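Local coordinates for NDP-rhamnosyltransferase (Saccharopolyspora spinosa, PDB 3TSA), which belongs to the GT-B glycosyltransferases, enzymes built from two Rossmann-like domains that face each other across a cleft, at residues E158-V163 against T170-P175; V254-P259 against V278-F283. All coordinates share one frame; numbering follows the deposited sequence.

Interaction 1 of 2, residues E158-V163 against T170-P175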
# COMPACT_ATOMS: atom_id res chain seq x y z
N GLU A 158 -25.72 -3.05 26.14
CA GLU A 158 -25.98 -2.68 27.56
C GLU A 158 -25.22 -1.42 28.01
O GLU A 158 -25.79 -0.53 28.66
CB GLU A 158 -25.68 -3.82 28.49
CG GLU A 158 -26.15 -3.64 29.95
CD GLU A 158 -25.58 -4.74 30.87
OE1 GLU A 158 -24.86 -5.67 30.39
OE2 GLU A 158 -25.85 -4.69 32.09
N LEU A 159 -23.94 -1.33 27.64
CA LEU A 159 -23.12 -0.20 28.01
C LEU A 159 -23.31 1.01 27.10
O LEU A 159 -23.28 2.17 27.55
CB LEU A 159 -21.66 -0.60 28.01
CG LEU A 159 -21.36 -1.70 28.99
CD1 LEU A 159 -19.99 -2.14 28.77
CD2 LEU A 159 -21.64 -1.22 30.46
N LEU A 160 -23.51 0.77 25.81
CA LEU A 160 -23.55 1.89 24.84
C LEU A 160 -24.89 2.45 24.39
O LEU A 160 -24.91 3.56 23.84
CB LEU A 160 -22.66 1.64 23.59
CG LEU A 160 -21.19 1.38 24.02
CD1 LEU A 160 -20.28 0.91 22.90
CD2 LEU A 160 -20.47 2.60 24.70
N ASP A 161 -25.98 1.72 24.56
CA ASP A 161 -27.28 2.22 24.20
C ASP A 161 -27.59 3.50 25.02
O ASP A 161 -28.06 4.49 24.43
CB ASP A 161 -28.36 1.17 24.45
CG ASP A 161 -28.39 0.05 23.41
OD1 ASP A 161 -27.75 0.10 22.34
OD2 ASP A 161 -29.12 -0.93 23.65
N PRO A 162 -27.27 3.50 26.35
CA PRO A 162 -27.47 4.71 27.20
C PRO A 162 -26.72 5.92 26.73
O PRO A 162 -27.29 7.02 26.63
CB PRO A 162 -26.90 4.29 28.58
CG PRO A 162 -27.12 2.78 28.63
CD PRO A 162 -26.80 2.35 27.17
N VAL A 163 -25.44 5.75 26.42
CA VAL A 163 -24.69 6.79 25.85
C VAL A 163 -25.36 7.36 24.61
O VAL A 163 -25.50 8.56 24.46
CB VAL A 163 -23.31 6.26 25.45
CG1 VAL A 163 -22.57 7.37 24.84
CG2 VAL A 163 -22.68 5.58 26.77
N THR A 170 -31.82 6.09 19.43
CA THR A 170 -32.54 4.94 20.01
C THR A 170 -31.64 4.07 20.90
O THR A 170 -32.09 3.45 21.89
CB THR A 170 -33.14 4.06 18.90
OG1 THR A 170 -34.24 4.76 18.30
CG2 THR A 170 -33.63 2.70 19.46
N GLY A 171 -30.35 4.08 20.56
CA GLY A 171 -29.35 3.20 21.17
C GLY A 171 -28.20 3.14 20.14
O GLY A 171 -28.14 3.95 19.20
N LEU A 172 -27.27 2.23 20.38
CA LEU A 172 -26.17 1.96 19.45
C LEU A 172 -26.76 1.59 18.08
O LEU A 172 -27.54 0.61 18.00
CB LEU A 172 -25.38 0.79 20.02
CG LEU A 172 -24.04 0.55 19.33
CD1 LEU A 172 -23.08 1.73 19.55
CD2 LEU A 172 -23.48 -0.67 20.07
N PRO A 173 -26.49 2.37 17.03
CA PRO A 173 -27.26 2.15 15.78
C PRO A 173 -26.91 0.82 15.10
O PRO A 173 -25.77 0.34 15.22
CB PRO A 173 -26.79 3.29 14.86
CG PRO A 173 -26.20 4.35 15.79
CD PRO A 173 -25.75 3.66 17.05
N THR A 174 -27.87 0.29 14.33
CA THR A 174 -27.57 -0.78 13.36
C THR A 174 -26.67 -0.21 12.25
O THR A 174 -26.89 0.89 11.72
CB THR A 174 -28.89 -1.48 12.82
OG1 THR A 174 -29.57 -2.06 13.93
CG2 THR A 174 -28.56 -2.67 11.92
N PRO A 175 -25.60 -0.95 11.88
CA PRO A 175 -24.79 -0.40 10.77
C PRO A 175 -25.52 -0.45 9.43
O PRO A 175 -26.41 -1.31 9.21
CB PRO A 175 -23.53 -1.28 10.77
CG PRO A 175 -24.09 -2.67 11.30
CD PRO A 175 -25.03 -2.20 12.42
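The Asp161 carboxylate is the flat group that carries this contact, and the backbone N-H of Leu172 meets it at OD1. The hydrogen bond from Leu172 N to Asp161 OD1 is 2.9 Å long and fairly straight, with an angle of 155° at the hydrogen. The N-H arrives on the anti side of OD1, about 30° out of the carboxylate plane. Leu172 CB also lies 3.4 Å from Asp161 OD1, and the two side chains cross at about a right angle. A chi1 of -76° sets Asp161 CG anti to its own carbonyl carbon, which carries OD1 to the loop. OD1 has a second partner in His157, one turn earlier on the same helix, so two hydrogen bonds grip this oxygen. The backbones come close here, with Asp161 CA 3.8 Å from Gly171 CA. Beside the polar bond, Leu160 CB touches Leu172 CD1 at 4.1 Å. In this N-terminal Rossmann-like domain, the loop after helix 151-166 folds back along the helix before it runs on to strand 177-180 of the parallel sheet. Leu160 and Leu172 both pack on Val129 of helix 125-133, and Leu160 also reaches Ala96 of helix 82-113.

Interaction 2 of 2, residues V254-P259 against V278-F283; sequences VIAVPP and VPLNLF
The contact belongs to the C-terminal Rossmann-like domain, where the end of strand 251-256 meets the loop between strands 272-274 and 289-292. Val254 and Ala256, alternate residues of the strand, both point toward this loop. Val254 CG1 approaches the ring of Phe283 obliquely and comes to 3.7 Å from Phe283 CE1. The two side chains reach for each other from opposite directions. With chi1 at 171°, Val254 CG1 lies anti to the backbone N, and this is the methyl that meets the ring. Ala256 CB makes a looser contact, 4.3 Å from Leu280 CD1. Two carbonyls of the loop also lie near the ring. Leu280 O sits 3.8 Å above one face, offset toward the rim, and Val278 O lies in plane at the edge. Backbone bonds from Leu282 N to Pro279 O (2.9 Å) and from Phe283 N to Leu280 O (3.1 Å) hold the loop in tight turns. The pairing across the contact itself is wholly apolar. Pro279 and Leu282 pack on Thr50 of the second subunit. Trp211 packs on both Val254 and Phe283. The neighbouring strand 219-224 adds Cys222 against Phe283 and Cys224 against Leu280.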
# COMPACT_ATOMS: atom_id res chain seq x y z
N VAL A 254 9.08 -24.79 7.16
CA VAL A 254 9.44 -23.38 6.89
C VAL A 254 8.81 -22.60 8.00
O VAL A 254 7.59 -22.64 8.16
CB VAL A 254 8.92 -22.85 5.48
CG1 VAL A 254 9.13 -21.33 5.33
CG2 VAL A 254 9.60 -23.59 4.33
N ILE A 255 9.63 -21.91 8.81
CA ILE A 255 9.10 -21.31 10.06
C ILE A 255 9.00 -19.81 9.87
O ILE A 255 10.01 -19.10 9.61
CB ILE A 255 9.97 -21.64 11.30
CG1 ILE A 255 9.95 -23.13 11.59
CG2 ILE A 255 9.38 -21.02 12.54
CD1 ILE A 255 11.21 -23.61 12.34
N ALA A 256 7.75 -19.31 9.95
CA ALA A 256 7.43 -17.90 9.70
C ALA A 256 6.89 -17.27 11.00
O ALA A 256 5.69 -17.43 11.31
CB ALA A 256 6.41 -17.76 8.53
N VAL A 257 7.76 -16.64 11.80
CA VAL A 257 7.34 -15.99 13.06
C VAL A 257 8.00 -14.62 13.07
O VAL A 257 8.95 -14.44 12.30
CB VAL A 257 7.68 -16.80 14.33
CG1 VAL A 257 7.04 -18.20 14.22
CG2 VAL A 257 9.19 -16.84 14.59
N PRO A 258 7.52 -13.67 13.91
CA PRO A 258 8.06 -12.30 13.95
C PRO A 258 9.49 -12.31 14.40
O PRO A 258 9.87 -13.20 15.17
CB PRO A 258 7.22 -11.65 15.06
CG PRO A 258 5.91 -12.37 14.93
CD PRO A 258 6.35 -13.79 14.80
N PRO A 259 10.28 -11.30 13.99
CA PRO A 259 11.69 -11.25 14.33
C PRO A 259 11.99 -11.49 15.83
O PRO A 259 12.88 -12.31 16.16
CB PRO A 259 12.09 -9.80 13.96
CG PRO A 259 11.11 -9.36 12.95
CD PRO A 259 9.81 -10.10 13.26
N VAL A 278 9.04 -12.91 5.51
CA VAL A 278 8.65 -13.09 4.11
C VAL A 278 7.14 -13.31 4.10
O VAL A 278 6.68 -14.29 4.68
CB VAL A 278 9.28 -14.37 3.45
CG1 VAL A 278 8.71 -14.53 1.98
CG2 VAL A 278 10.81 -14.32 3.43
N PRO A 279 6.38 -12.43 3.42
CA PRO A 279 4.92 -12.55 3.29
C PRO A 279 4.53 -13.96 2.83
O PRO A 279 5.04 -14.45 1.80
CB PRO A 279 4.62 -11.55 2.15
CG PRO A 279 5.56 -10.42 2.48
CD PRO A 279 6.87 -11.17 2.83
N LEU A 280 3.62 -14.58 3.59
CA LEU A 280 3.21 -15.93 3.33
C LEU A 280 2.88 -16.22 1.87
O LEU A 280 3.23 -17.25 1.31
CB LEU A 280 1.98 -16.14 4.20
CG LEU A 280 1.92 -17.45 4.87
CD1 LEU A 280 3.17 -17.51 5.71
CD2 LEU A 280 0.58 -17.44 5.66
N ASN A 281 2.14 -15.32 1.25
CA ASN A 281 1.64 -15.60 -0.05
C ASN A 281 2.72 -15.72 -1.10
O ASN A 281 2.51 -16.29 -2.16
CB ASN A 281 0.61 -14.48 -0.40
CG ASN A 281 1.25 -13.20 -0.76
OD1 ASN A 281 1.38 -12.28 0.07
ND2 ASN A 281 1.69 -13.11 -2.00
N LEU A 282 3.92 -15.21 -0.82
CA LEU A 282 5.02 -15.30 -1.77
C LEU A 282 5.53 -16.74 -1.96
O LEU A 282 6.06 -17.08 -3.03
CB LEU A 282 6.16 -14.38 -1.33
CG LEU A 282 5.78 -12.89 -1.32
CD1 LEU A 282 6.93 -11.99 -0.82
CD2 LEU A 282 5.35 -12.51 -2.78
N PHE A 283 5.32 -17.62 -0.99
CA PHE A 283 5.86 -18.99 -1.08
C PHE A 283 4.88 -20.08 -0.69
O PHE A 283 5.16 -21.28 -0.82
CB PHE A 283 7.10 -19.12 -0.22
CG PHE A 283 6.82 -18.99 1.27
CD1 PHE A 283 6.43 -20.08 2.02
CD2 PHE A 283 7.02 -17.77 1.90
CE1 PHE A 283 6.23 -19.95 3.41
CE2 PHE A 283 6.79 -17.62 3.24
CZ PHE A 283 6.37 -18.73 4.01

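Overall arrangement
Interactions 1 and 2 lie in different halves of the GT-B fold and on opposite sides of the chain's centre. Their centres are 41 Å apart and their nearest atoms about 29 Å apart, so they do not touch. They follow one another in series along the chain. Each joins a loop to a regular element of its own domain. The first is largely polar and joins segments seven residues apart; the second is apolar and joins segments 19 residues apart in sequence. The loop 278-283 also packs on the second subunit, whereas the segments of interaction 1 are not touched by it.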